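Local atomic coordinates of thioesterase (Streptomyces sp. WAC02707, PDB entry 6VAP), a protein that probably hydrolyses thioester-linked acyl groups from carrier proteins as the type II (editing) thioesterase of the borrelidin polyketide pathway. Residues C194-L199 against G221-D226; V92-H97 against I116-L121; M99-A104 against S124-P129; P25-L30 against C51-V56; P129-T134 against P209-A214. All coordinates share one frame; numbering follows the deposited sequence.

Contact 1: residues C194-L199 against G221-D226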
# COMPACT_ATOMS: atom_id res chain seq x y z
N CYS A 194 3.27 -10.98 -11.97
CA CYS A 194 2.64 -11.48 -10.75
C CYS A 194 1.16 -11.19 -10.83
O CYS A 194 0.78 -10.23 -11.37
CB CYS A 194 3.05 -10.74 -9.50
SG CYS A 194 2.59 -9.00 -9.56
N PRO A 195 0.08 -12.05 -10.24
CA PRO A 195 -1.35 -11.73 -10.12
C PRO A 195 -1.57 -10.37 -9.49
O PRO A 195 -0.85 -9.94 -8.59
CB PRO A 195 -1.89 -12.86 -9.24
CG PRO A 195 -0.90 -13.98 -9.39
CD PRO A 195 0.43 -13.32 -9.59
N ILE A 196 -2.58 -9.67 -9.97
CA ILE A 196 -3.00 -8.41 -9.40
C ILE A 196 -4.45 -8.56 -8.98
O ILE A 196 -5.29 -9.02 -9.76
CB ILE A 196 -2.84 -7.24 -10.38
CG1 ILE A 196 -1.36 -6.91 -10.58
CG2 ILE A 196 -3.56 -5.96 -9.78
CD1 ILE A 196 -1.08 -5.75 -11.52
N HIS A 197 -4.73 -8.25 -7.73
CA HIS A 197 -6.09 -8.29 -7.20
C HIS A 197 -6.43 -6.87 -6.76
O HIS A 197 -5.80 -6.34 -5.84
CB HIS A 197 -6.25 -9.28 -6.05
CG HIS A 197 -7.69 -9.56 -5.70
ND1 HIS A 197 -8.11 -10.73 -5.11
CD2 HIS A 197 -8.82 -8.81 -5.86
CE1 HIS A 197 -9.42 -10.70 -4.92
NE2 HIS A 197 -9.87 -9.54 -5.36
N ALA A 198 -7.41 -6.27 -7.39
CA ALA A 198 -7.79 -4.91 -7.10
C ALA A 198 -9.04 -4.93 -6.23
O ALA A 198 -9.92 -5.78 -6.40
CB ALA A 198 -8.05 -4.17 -8.40
N LEU A 199 -9.11 -3.98 -5.31
CA LEU A 199 -10.21 -3.89 -4.36
C LEU A 199 -10.67 -2.44 -4.29
O LEU A 199 -9.84 -1.54 -4.13
CB LEU A 199 -9.79 -4.39 -2.98
CG LEU A 199 -8.98 -5.68 -2.96
CD1 LEU A 199 -8.39 -5.86 -1.60
CD2 LEU A 199 -9.82 -6.90 -3.33
N GLY A 221 -0.08 -11.60 -15.72
CA GLY A 221 -0.67 -12.62 -14.89
C GLY A 221 -2.16 -12.42 -14.70
O GLY A 221 -2.79 -11.54 -15.30
N PRO A 222 -2.77 -13.25 -13.87
CA PRO A 222 -4.22 -13.18 -13.69
C PRO A 222 -4.63 -11.91 -12.95
O PRO A 222 -3.89 -11.39 -12.11
CB PRO A 222 -4.55 -14.43 -12.86
CG PRO A 222 -3.27 -14.80 -12.17
CD PRO A 222 -2.13 -14.30 -13.06
N PHE A 223 -5.82 -11.41 -13.28
CA PHE A 223 -6.36 -10.21 -12.68
C PHE A 223 -7.75 -10.47 -12.11
O PHE A 223 -8.59 -11.15 -12.71
CB PHE A 223 -6.44 -9.07 -13.68
CG PHE A 223 -7.08 -7.82 -13.11
CD1 PHE A 223 -6.39 -7.01 -12.28
CD2 PHE A 223 -8.40 -7.51 -13.40
CE1 PHE A 223 -6.99 -5.84 -11.70
CE2 PHE A 223 -9.01 -6.38 -12.84
CZ PHE A 223 -8.31 -5.55 -12.02
N THR A 224 -8.00 -9.93 -10.93
CA THR A 224 -9.32 -10.04 -10.31
C THR A 224 -9.63 -8.69 -9.68
O THR A 224 -8.74 -8.01 -9.17
CB THR A 224 -9.38 -11.18 -9.26
OG1 THR A 224 -8.34 -11.02 -8.29
CG2 THR A 224 -9.21 -12.54 -9.94
N LEU A 225 -10.89 -8.29 -9.77
CA LEU A 225 -11.36 -7.04 -9.19
C LEU A 225 -12.56 -7.34 -8.33
O LEU A 225 -13.52 -7.96 -8.81
CB LEU A 225 -11.73 -6.05 -10.26
CG LEU A 225 -12.42 -4.77 -9.79
CD1 LEU A 225 -11.54 -3.97 -8.86
CD2 LEU A 225 -12.84 -3.92 -10.99
N ASP A 226 -12.52 -6.90 -7.07
CA ASP A 226 -13.62 -7.09 -6.13
C ASP A 226 -14.10 -5.72 -5.68
O ASP A 226 -13.27 -4.88 -5.30
CB ASP A 226 -13.20 -7.90 -4.89
CG ASP A 226 -13.35 -9.40 -5.09
OD1 ASP A 226 -14.47 -9.85 -5.44
OD2 ASP A 226 -12.36 -10.13 -4.88
O HOH W 1 -5.85 -12.11 -9.15

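Contact 2: residues V92-H97 against I116-L121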
# COMPACT_ATOMS: atom_id res chain seq x y z
N VAL A 92 6.22 -14.03 -1.26
CA VAL A 92 5.97 -12.68 -0.74
C VAL A 92 4.86 -12.03 -1.56
O VAL A 92 4.81 -12.15 -2.79
CB VAL A 92 7.25 -11.83 -0.77
CG1 VAL A 92 7.80 -11.74 -2.19
CG2 VAL A 92 7.01 -10.45 -0.20
N ALA A 93 3.98 -11.32 -0.86
CA ALA A 93 2.90 -10.57 -1.49
C ALA A 93 2.91 -9.15 -0.94
O ALA A 93 3.42 -8.89 0.16
CB ALA A 93 1.54 -11.22 -1.25
N LEU A 94 2.37 -8.22 -1.73
CA LEU A 94 2.27 -6.82 -1.35
C LEU A 94 0.81 -6.38 -1.27
O LEU A 94 -0.01 -6.77 -2.11
CB LEU A 94 3.01 -5.95 -2.34
CG LEU A 94 4.36 -6.48 -2.87
CD1 LEU A 94 4.90 -5.60 -3.92
CD2 LEU A 94 5.35 -6.64 -1.72
N PHE A 95 0.49 -5.56 -0.28
CA PHE A 95 -0.83 -4.97 -0.11
C PHE A 95 -0.66 -3.48 0.12
O PHE A 95 0.08 -3.07 1.03
CB PHE A 95 -1.59 -5.62 1.05
CG PHE A 95 -2.95 -5.04 1.25
CD1 PHE A 95 -3.12 -3.90 1.99
CD2 PHE A 95 -4.08 -5.67 0.72
CE1 PHE A 95 -4.42 -3.35 2.16
CE2 PHE A 95 -5.33 -5.15 0.89
CZ PHE A 95 -5.49 -3.96 1.59
N GLY A 96 -1.34 -2.68 -0.69
CA GLY A 96 -1.33 -1.23 -0.49
C GLY A 96 -2.73 -0.65 -0.58
O GLY A 96 -3.50 -1.03 -1.46
N HIS A 97 -3.06 0.30 0.29
CA HIS A 97 -4.31 1.03 0.22
C HIS A 97 -4.03 2.46 -0.24
O HIS A 97 -3.11 3.11 0.27
CB HIS A 97 -4.98 1.02 1.58
CG HIS A 97 -6.29 1.73 1.60
ND1 HIS A 97 -7.37 1.33 0.84
CD2 HIS A 97 -6.69 2.83 2.28
CE1 HIS A 97 -8.39 2.15 1.07
NE2 HIS A 97 -8.00 3.07 1.93
N ILE A 116 12.79 -11.28 -8.46
CA ILE A 116 12.07 -11.75 -7.28
C ILE A 116 10.59 -11.79 -7.63
O ILE A 116 9.94 -10.74 -7.70
CB ILE A 116 12.32 -10.86 -6.05
CG1 ILE A 116 13.83 -10.77 -5.78
CG2 ILE A 116 11.59 -11.41 -4.84
CD1 ILE A 116 14.25 -9.89 -4.62
N SER A 117 10.05 -12.99 -7.82
CA SER A 117 8.65 -13.17 -8.14
C SER A 117 7.78 -12.84 -6.93
O SER A 117 8.16 -13.05 -5.77
CB SER A 117 8.40 -14.61 -8.59
OG SER A 117 8.76 -15.51 -7.57
N LEU A 118 6.57 -12.33 -7.22
CA LEU A 118 5.58 -12.00 -6.20
C LEU A 118 4.36 -12.91 -6.31
O LEU A 118 3.88 -13.20 -7.40
CB LEU A 118 5.12 -10.54 -6.33
CG LEU A 118 6.21 -9.48 -6.30
CD1 LEU A 118 5.61 -8.09 -6.52
CD2 LEU A 118 6.92 -9.52 -4.95
N GLU A 119 3.85 -13.36 -5.16
CA GLU A 119 2.65 -14.19 -5.17
C GLU A 119 1.43 -13.39 -5.61
O GLU A 119 0.58 -13.89 -6.36
CB GLU A 119 2.42 -14.79 -3.78
CG GLU A 119 3.57 -15.63 -3.28
CD GLU A 119 3.96 -16.73 -4.25
OE1 GLU A 119 3.06 -17.48 -4.69
OE2 GLU A 119 5.17 -16.86 -4.56
N ALA A 120 1.30 -12.18 -5.11
CA ALA A 120 0.21 -11.33 -5.54
C ALA A 120 0.58 -9.88 -5.26
O ALA A 120 1.38 -9.59 -4.37
CB ALA A 120 -1.08 -11.70 -4.82
N LEU A 121 -0.03 -8.97 -6.05
CA LEU A 121 -0.05 -7.54 -5.75
C LEU A 121 -1.51 -7.19 -5.48
O LEU A 121 -2.35 -7.27 -6.39
CB LEU A 121 0.53 -6.74 -6.90
CG LEU A 121 0.32 -5.25 -6.79
CD1 LEU A 121 0.95 -4.72 -5.49
CD2 LEU A 121 0.87 -4.52 -8.02
O HOH W 2 7.08 -14.65 -3.91

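Contact 3: residues M99-A104 against S124-P129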
# COMPACT_ATOMS: atom_id res chain seq x y z
N MET A 99 -2.71 5.61 -1.63
CA MET A 99 -1.34 5.89 -2.06
C MET A 99 -0.44 4.67 -1.88
O MET A 99 0.44 4.41 -2.71
CB MET A 99 -0.79 7.08 -1.29
CG MET A 99 0.60 7.52 -1.70
SD MET A 99 1.90 7.06 -0.53
CE MET A 99 1.48 8.09 0.83
N GLY A 100 -0.64 3.91 -0.80
CA GLY A 100 0.12 2.68 -0.62
C GLY A 100 0.01 1.72 -1.79
O GLY A 100 0.92 0.91 -2.01
N ALA A 101 -1.11 1.76 -2.52
CA ALA A 101 -1.26 0.86 -3.67
C ALA A 101 -0.28 1.23 -4.79
O ALA A 101 0.30 0.36 -5.45
CB ALA A 101 -2.71 0.90 -4.19
N THR A 102 -0.09 2.52 -5.03
CA THR A 102 0.88 2.94 -6.03
C THR A 102 2.29 2.59 -5.59
O THR A 102 3.10 2.08 -6.37
CB THR A 102 0.74 4.43 -6.30
OG1 THR A 102 -0.59 4.75 -6.73
CG2 THR A 102 1.76 4.88 -7.40
N LEU A 103 2.61 2.85 -4.32
CA LEU A 103 3.90 2.42 -3.79
C LEU A 103 4.08 0.92 -3.92
O LEU A 103 5.14 0.47 -4.35
CB LEU A 103 4.03 2.87 -2.35
CG LEU A 103 5.32 2.46 -1.64
CD1 LEU A 103 6.55 2.94 -2.43
CD2 LEU A 103 5.35 3.05 -0.26
N ALA A 104 3.04 0.15 -3.59
CA ALA A 104 3.12 -1.31 -3.71
C ALA A 104 3.40 -1.72 -5.14
O ALA A 104 4.16 -2.67 -5.36
CB ALA A 104 1.84 -1.99 -3.21
N SER A 124 -5.76 -1.49 -3.29
CA SER A 124 -7.05 -1.10 -2.76
C SER A 124 -7.24 0.38 -2.98
O SER A 124 -6.34 1.16 -2.64
CB SER A 124 -7.12 -1.42 -1.25
OG SER A 124 -8.10 -0.66 -0.62
N ALA A 125 -8.40 0.77 -3.49
CA ALA A 125 -8.88 2.14 -3.56
C ALA A 125 -7.86 3.04 -4.25
O ALA A 125 -7.39 4.02 -3.70
CB ALA A 125 -9.23 2.65 -2.16
N ARG A 126 -7.50 2.70 -5.46
CA ARG A 126 -6.53 3.52 -6.18
C ARG A 126 -6.64 3.28 -7.69
O ARG A 126 -6.78 2.13 -8.12
CB ARG A 126 -5.13 3.20 -5.72
CG ARG A 126 -4.07 4.09 -6.26
CD ARG A 126 -4.08 5.47 -5.67
NE ARG A 126 -2.82 6.17 -5.88
CZ ARG A 126 -2.66 7.49 -5.86
NH1 ARG A 126 -3.67 8.26 -5.54
NH2 ARG A 126 -1.48 8.01 -6.15
N PRO A 127 -6.68 4.34 -8.51
CA PRO A 127 -6.69 4.12 -9.96
C PRO A 127 -5.42 3.39 -10.37
O PRO A 127 -4.37 3.49 -9.73
CB PRO A 127 -6.75 5.54 -10.53
CG PRO A 127 -7.20 6.39 -9.44
CD PRO A 127 -6.63 5.77 -8.18
N ALA A 128 -5.50 2.67 -11.48
CA ALA A 128 -4.31 2.11 -12.11
C ALA A 128 -3.21 3.17 -12.29
O ALA A 128 -3.51 4.34 -12.52
CB ALA A 128 -4.69 1.50 -13.45
N PRO A 129 -1.95 2.78 -12.22
CA PRO A 129 -0.88 3.77 -12.43
C PRO A 129 -1.00 4.49 -13.76
O PRO A 129 -0.71 5.70 -13.83
CB PRO A 129 0.40 2.93 -12.38
CG PRO A 129 0.04 1.76 -11.52
CD PRO A 129 -1.42 1.47 -11.78
O HOH W 3 -1.70 3.86 -9.21

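Contact 4: residues P25-L30 against C51-V56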
# COMPACT_ATOMS: atom_id res chain seq x y z
N PRO A 25 4.38 -17.39 4.43
CA PRO A 25 4.54 -16.40 3.37
C PRO A 25 4.58 -15.02 3.97
O PRO A 25 4.02 -14.79 5.05
CB PRO A 25 3.29 -16.58 2.51
CG PRO A 25 2.70 -17.89 2.94
CD PRO A 25 3.09 -18.08 4.36
N GLN A 26 5.19 -14.08 3.24
CA GLN A 26 5.37 -12.70 3.68
C GLN A 26 4.34 -11.78 3.02
O GLN A 26 4.02 -11.92 1.84
CB GLN A 26 6.77 -12.17 3.36
CG GLN A 26 7.84 -12.62 4.34
CD GLN A 26 9.16 -11.90 4.11
OE1 GLN A 26 9.36 -11.28 3.07
NE2 GLN A 26 10.05 -11.98 5.08
N LEU A 27 3.80 -10.86 3.80
CA LEU A 27 2.87 -9.85 3.30
C LEU A 27 3.43 -8.48 3.70
O LEU A 27 3.58 -8.16 4.89
CB LEU A 27 1.47 -10.05 3.87
CG LEU A 27 0.52 -8.88 3.52
CD1 LEU A 27 0.16 -8.92 2.07
CD2 LEU A 27 -0.73 -8.89 4.38
N ILE A 28 3.78 -7.69 2.70
CA ILE A 28 4.31 -6.35 2.92
C ILE A 28 3.16 -5.39 2.72
O ILE A 28 2.57 -5.38 1.64
CB ILE A 28 5.46 -6.03 1.96
CG1 ILE A 28 6.56 -7.11 2.09
CG2 ILE A 28 6.05 -4.65 2.25
CD1 ILE A 28 7.40 -7.21 0.85
N CYS A 29 2.86 -4.57 3.71
CA CYS A 29 1.68 -3.71 3.73
C CYS A 29 2.09 -2.25 3.71
O CYS A 29 2.85 -1.81 4.58
CB CYS A 29 0.85 -3.99 5.00
SG CYS A 29 0.24 -5.68 5.01
N LEU A 30 1.54 -1.50 2.76
CA LEU A 30 1.88 -0.12 2.51
C LEU A 30 0.70 0.75 2.93
O LEU A 30 -0.38 0.64 2.35
CB LEU A 30 2.21 0.10 1.03
CG LEU A 30 3.52 -0.50 0.47
CD1 LEU A 30 4.70 -0.26 1.34
CD2 LEU A 30 3.32 -2.06 0.27
N CYS A 51 1.21 -16.13 8.56
CA CYS A 51 1.71 -15.18 7.58
C CYS A 51 2.60 -14.17 8.29
O CYS A 51 2.27 -13.71 9.38
CB CYS A 51 0.57 -14.46 6.84
SG CYS A 51 1.14 -13.24 5.63
N ASP A 52 3.74 -13.85 7.67
CA ASP A 52 4.66 -12.84 8.21
C ASP A 52 4.23 -11.48 7.69
O ASP A 52 4.56 -11.10 6.57
CB ASP A 52 6.10 -13.17 7.83
CG ASP A 52 7.09 -12.21 8.44
OD1 ASP A 52 6.67 -11.38 9.29
OD2 ASP A 52 8.30 -12.28 8.08
N VAL A 53 3.48 -10.75 8.49
CA VAL A 53 2.94 -9.45 8.08
C VAL A 53 3.96 -8.37 8.39
O VAL A 53 4.35 -8.21 9.55
CB VAL A 53 1.61 -9.15 8.77
CG1 VAL A 53 1.10 -7.77 8.34
CG2 VAL A 53 0.57 -10.25 8.45
N LEU A 54 4.37 -7.62 7.39
CA LEU A 54 5.36 -6.57 7.54
C LEU A 54 4.68 -5.26 7.17
O LEU A 54 4.18 -5.10 6.05
CB LEU A 54 6.57 -6.80 6.65
CG LEU A 54 7.32 -8.11 6.91
CD1 LEU A 54 8.52 -8.20 5.96
CD2 LEU A 54 7.79 -8.19 8.35
N ALA A 55 4.68 -4.31 8.10
CA ALA A 55 3.99 -3.05 7.92
C ALA A 55 5.03 -1.94 7.80
O ALA A 55 5.97 -1.87 8.60
CB ALA A 55 3.01 -2.79 9.06
N VAL A 56 4.88 -1.10 6.80
CA VAL A 56 5.89 -0.10 6.51
C VAL A 56 5.54 1.20 7.22
O VAL A 56 4.41 1.68 7.16
CB VAL A 56 6.02 0.11 4.99
CG1 VAL A 56 7.05 1.16 4.66
CG2 VAL A 56 6.38 -1.24 4.32
O HOH W 4 9.73 -14.15 7.33

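Contact 5: residues P129-T134 against P209-A214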
# COMPACT_ATOMS: atom_id res chain seq x y z
N PRO A 129 -1.95 2.78 -12.22
CA PRO A 129 -0.88 3.77 -12.43
C PRO A 129 -1.00 4.49 -13.76
O PRO A 129 -0.71 5.70 -13.83
CB PRO A 129 0.40 2.93 -12.38
CG PRO A 129 0.04 1.76 -11.52
CD PRO A 129 -1.42 1.47 -11.78
N SER A 130 -1.46 3.80 -14.81
CA SER A 130 -1.71 4.42 -16.10
C SER A 130 -2.96 5.31 -16.12
O SER A 130 -3.23 5.98 -17.12
CB SER A 130 -1.84 3.33 -17.16
OG SER A 130 -3.00 2.51 -16.96
N ARG A 131 -3.75 5.32 -15.05
CA ARG A 131 -4.92 6.18 -14.97
C ARG A 131 -4.83 7.17 -13.81
O ARG A 131 -5.85 7.72 -13.38
CB ARG A 131 -6.18 5.32 -14.86
CG ARG A 131 -6.51 4.52 -16.10
CD ARG A 131 -6.72 5.42 -17.32
NE ARG A 131 -7.57 6.56 -17.02
CZ ARG A 131 -8.90 6.58 -17.15
NH1 ARG A 131 -9.53 5.50 -17.59
NH2 ARG A 131 -9.57 7.68 -16.83
N GLN A 132 -3.63 7.43 -13.32
CA GLN A 132 -3.41 8.47 -12.33
C GLN A 132 -4.12 9.76 -12.72
O GLN A 132 -3.94 10.28 -13.83
CB GLN A 132 -1.89 8.73 -12.19
CG GLN A 132 -1.50 9.99 -11.46
CD GLN A 132 -1.64 9.83 -9.96
OE1 GLN A 132 -1.85 8.72 -9.47
NE2 GLN A 132 -1.51 10.93 -9.22
N ARG A 133 -4.88 10.32 -11.78
CA ARG A 133 -5.57 11.59 -11.99
C ARG A 133 -4.59 12.75 -11.83
O ARG A 133 -3.98 12.91 -10.77
CB ARG A 133 -6.72 11.74 -10.99
CG ARG A 133 -7.78 10.68 -11.10
CD ARG A 133 -9.08 11.12 -10.43
NE ARG A 133 -10.10 10.08 -10.51
CZ ARG A 133 -11.26 10.14 -9.89
NH1 ARG A 133 -11.58 11.21 -9.19
NH2 ARG A 133 -12.08 9.12 -10.00
N THR A 134 -4.47 13.56 -12.86
CA THR A 134 -3.61 14.73 -12.82
C THR A 134 -4.35 15.91 -12.20
O THR A 134 -5.58 16.00 -12.25
CB THR A 134 -3.16 15.11 -14.24
OG1 THR A 134 -4.30 15.43 -15.05
CG2 THR A 134 -2.40 13.95 -14.88
N PRO A 209 -14.88 2.74 -11.68
CA PRO A 209 -14.73 1.32 -12.05
C PRO A 209 -13.69 1.09 -13.13
O PRO A 209 -12.90 0.14 -13.05
CB PRO A 209 -16.14 0.91 -12.52
CG PRO A 209 -17.05 1.89 -11.88
CD PRO A 209 -16.29 3.18 -11.73
N VAL A 210 -13.66 1.94 -14.16
CA VAL A 210 -12.68 1.76 -15.22
C VAL A 210 -11.28 2.00 -14.68
O VAL A 210 -10.33 1.31 -15.06
CB VAL A 210 -13.02 2.69 -16.41
CG1 VAL A 210 -11.81 2.83 -17.34
CG2 VAL A 210 -14.21 2.18 -17.15
N GLU A 211 -11.13 2.98 -13.79
CA GLU A 211 -9.81 3.26 -13.22
C GLU A 211 -9.28 2.07 -12.44
O GLU A 211 -8.09 1.72 -12.53
CB GLU A 211 -9.87 4.50 -12.32
CG GLU A 211 -9.90 5.80 -13.10
CD GLU A 211 -10.15 7.00 -12.22
OE1 GLU A 211 -10.76 6.85 -11.15
OE2 GLU A 211 -9.74 8.10 -12.60
N ALA A 212 -10.20 1.37 -11.75
CA ALA A 212 -9.79 0.21 -10.99
C ALA A 212 -9.53 -0.96 -11.91
O ALA A 212 -8.54 -1.66 -11.77
CB ALA A 212 -10.83 -0.15 -9.94
N ARG A 213 -10.42 -1.19 -12.87
CA ARG A 213 -10.25 -2.29 -13.81
C ARG A 213 -8.96 -2.12 -14.61
O ARG A 213 -8.38 -3.11 -15.06
CB ARG A 213 -11.50 -2.38 -14.72
CG ARG A 213 -11.43 -3.43 -15.81
CD ARG A 213 -11.62 -4.82 -15.26
NE ARG A 213 -12.91 -4.99 -14.59
CZ ARG A 213 -13.38 -6.15 -14.14
NH1 ARG A 213 -12.66 -7.26 -14.28
NH2 ARG A 213 -14.56 -6.20 -13.55
N ALA A 214 -8.50 -0.89 -14.81
CA ALA A 214 -7.32 -0.67 -15.63
C ALA A 214 -6.08 -1.29 -15.00
O ALA A 214 -5.09 -1.48 -15.69
CB ALA A 214 -7.11 0.81 -15.87
O HOH W 5 -7.91 8.84 -14.33

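Contact 1: residues C194-L199 against G221-D226
Strands 196-199 and 223-226 run parallel, only 13° from each other, at one border of the central sheet of an alpha/beta-hydrolase fold, joined through helix 209-213 as a beta-alpha-beta unit. Their backbones zip together through four nearly straight hydrogen bonds: I196 N to P222 O, T224 N to I196 O, A198 N to T224 O and D226 N to A198 O. The CA-H groups lying between these bonds also lean on the same carbonyls, F223 CA on I196 O for one.

Apolar packing belongs mainly to the face that carries I196, A198, F223 and L225. F223 has CG anti to the backbone N, which brings CD1 within 3.9 Å of I196 CG2. L225, with the same first torsion, sets CD1 3.5 Å from A198 CB. Helix 209-213 covers this aromatic and leucine pair. At the start of the segments P195 and P222 lie side by side, CG to CG 3.7 Å.

Polar contacts gather on the other face around the H197 imidazole. T224 places OG1 3.0 Å above the ring plane, over its centre, while T224 CB makes a CH-pi contact from the same side. A water joins T224 OG1 to I196 O. H197 ND1 is hydrogen-bonded to H249 of helix 239-250, so both ring nitrogens are engaged, and the nearby carboxylate would tend to stabilise positive charge on the ring. H197 NE2 donates to D226 OD2 at 2.6 Å, a bent bond (131°) that stays in the imidazole plane but reaches the oxygen from above the carboxylate plane.

Contact 2: residues V92-H97 against I116-L121
Leucine and valine side chains make the close-packed half of this contact. L118 works with both of its branches: CD2 touches V92 CG1 at 3.6 Å, the two chains lying side by side, and CD1 meets L94 CD1 at 3.7 Å, where the chains cross at about a right angle. V92 reaches L118 because its CG1 occupies the crowded position between backbone N and carbonyl carbon (chi1 58°). Further on, L121 has CG anti to its backbone N, and this carries CD1 to 4.0 Å from L94 CB. A108 and A104 of helix 99-113 close over L94, L118 and L121.

That helix is the crossover of a beta-alpha-beta unit central in the hydrolase sheet. Strand 92-97 and the beginning of strand 120-124 are the parallel strands it joins, 116-119 being the approach to the second; strand 92-97 runs on to G96, the first glycine of what looks like a GxSxG nucleophile elbow. By nearest CA, V92 lies by L118 and A93 by A120, the register passing over E119, whose backbone is helix-like. E119 N donates to V92 O at 2.8 Å from above the carbonyl plane, while L94 N meets A120 O at 3.1 Å within it.

A93 CB and A120 CB, 4.5 Å apart, are loosely spaced yet buried under helix 239-250. The solvent side is elsewhere: S117 is exposed and turns OG to Q90, and E119, bent at chi2 and poorly ordered, lays CG along the V92 backbone. One water here accepts from V92 N and donates to S117 O, at 2.7 Å, and to E119 OE2.

Contact 3: residues M99-A104 against S124-P129
M99 opens the helical segment by offering backbone rather than side chain: its CA lies 4.1 Å above one face of the R126 guanidinium, displaced toward the rim, while its side chain leads off toward helix 167-182. A101, whose CB points at the facing loop, packs that methyl 3.7 Å from R126 CB and 4.0 Å from S124 O, so the root of the arginine rests on the helix before its chain turns at chi2 (72°).

The polar grip comes at T102. Its OG1 sits anti to the carbonyl carbon, beside the backbone N, and accepts from R126 NE at 2.8 Å. This bond is nearly straight (169°) and lies in the guanidinium plane, with T102 CB at the group's edge; R126 NH2 adds a weak bond of 3.4 Å to the same oxygen. A water, 2.9 Å from T102 OG1, donates to P127 O and so ties the loop to the hydroxyl a second time. R126 NH2 is also hydrogen-bonded to A181 O, which helps fix the rotation of the planar group. L103 continues the helix by donating its N to M99 O.

The helix begins directly after S98, and the turn from strand to helix at G96, S98 and G100 is consistent with the nucleophile elbow of alpha/beta hydrolases; the R126 side chain lies near, without touching, what is probably the Ser-His-Asp triad.

Contact 4: residues P25-L30 against C51-V56
Strands 26-30 and 52-56 lie parallel with their axes 4.7 Å apart and crossing at -18°, stitched by five backbone hydrogen bonds from D52 N to P25 O at one end to V56 N to C29 O at the other. Q26 and D52 extend side by side, their amide and carboxylate planes 72° apart. The direct bond between them, Q26 NE2 to D52 OD2, is weak at 3.5 Å; a water that accepts from NE2 and donates to OD2 at 2.5 Å couples them better. The Q26 amide has firmer partners in H89 N and R87 O.

On the reverse face two sulfurs pack against aliphatic carbons: C51 SG lies 3.7 Å from L27 CB, and C29 SG lies 4.0 Å from V53 CG1.

At the far end V56 CG2, anti to the carbonyl carbon, meets L30 CD1 at 3.6 Å and also I28 CG2, at 4.0 Å, I28 being on the Q26 face.

Helix 41-47, the crossover of this beta-alpha-beta unit, covers L27 and V53, and helix 239-250 reaches L27 and C51. Strand 26-30 is itself flanked by 52-56 and 92-97, with I28 packing on V92 and L94.

Contact 5: residues P129-T134 against P209-A214
E211 projects from helix 209-213 between R131 and R133 and carries the largest share of this contact, closely followed by R131. Its CB packs on P127 CB. The CG, anti to the carbonyl carbon, sits 4.1 Å from R131 CB and lies over the centre of one face of the R131 guanidinium. From there the chain runs extended (chi2 172°), so CD arrives in plane at the edge of the R133 guanidinium. Each oxygen then takes one R133 nitrogen on its syn lone pair: OE1 meets NH2 and OE2 meets NE, both at 2.9 Å. This is a side-on, two-pronged salt bridge, although the two planes remain 36° apart. OE1 is gripped again by T208 N, just ahead of the helix. OE2 receives a water at 2.6 Å that also donates to R131 O.

R131 folds back at chi2 and chi3 to lie against the helix. Its CG touches A214 CB at 3.8 Å and its NH1 approaches V210 CG1 at 3.5 Å. R131 NH2 lies 4.3 Å from E211 OE2, with the oxygen well off the guanidinium plane, so this is a charge effect rather than a bond. R133 NH1 is separately held by P205 O.

The arrangement fastens the loop after strand 120-124 to the helix connecting strands 196-201 and 223-228; A212, turned away from that loop, packs on L225 of the latter strand.

How the contacts relate
From the N terminus, contact 4 comes first, closing the excursion through helix 41-47 and pairing strands 26-30 and 52-56. Contact 2 follows in series, beside it in the sheet through bonds between strands 26-30 and 92-97. Contact 3 crosses contact 2 along the chain: its helix lies within the crossover of contact 2, and its loop leaves the second strand. Contact 5 begins at P129, shared with contact 3, and closes the longest loop, 74 residues. It crosses contact 1, whose crossover contains helix 209-213. Contact 1 extends the sheet past strand 120-124 of contact 2, so contacts 4, 2 and 1 build the sheet while 3 and 5 bind its connections.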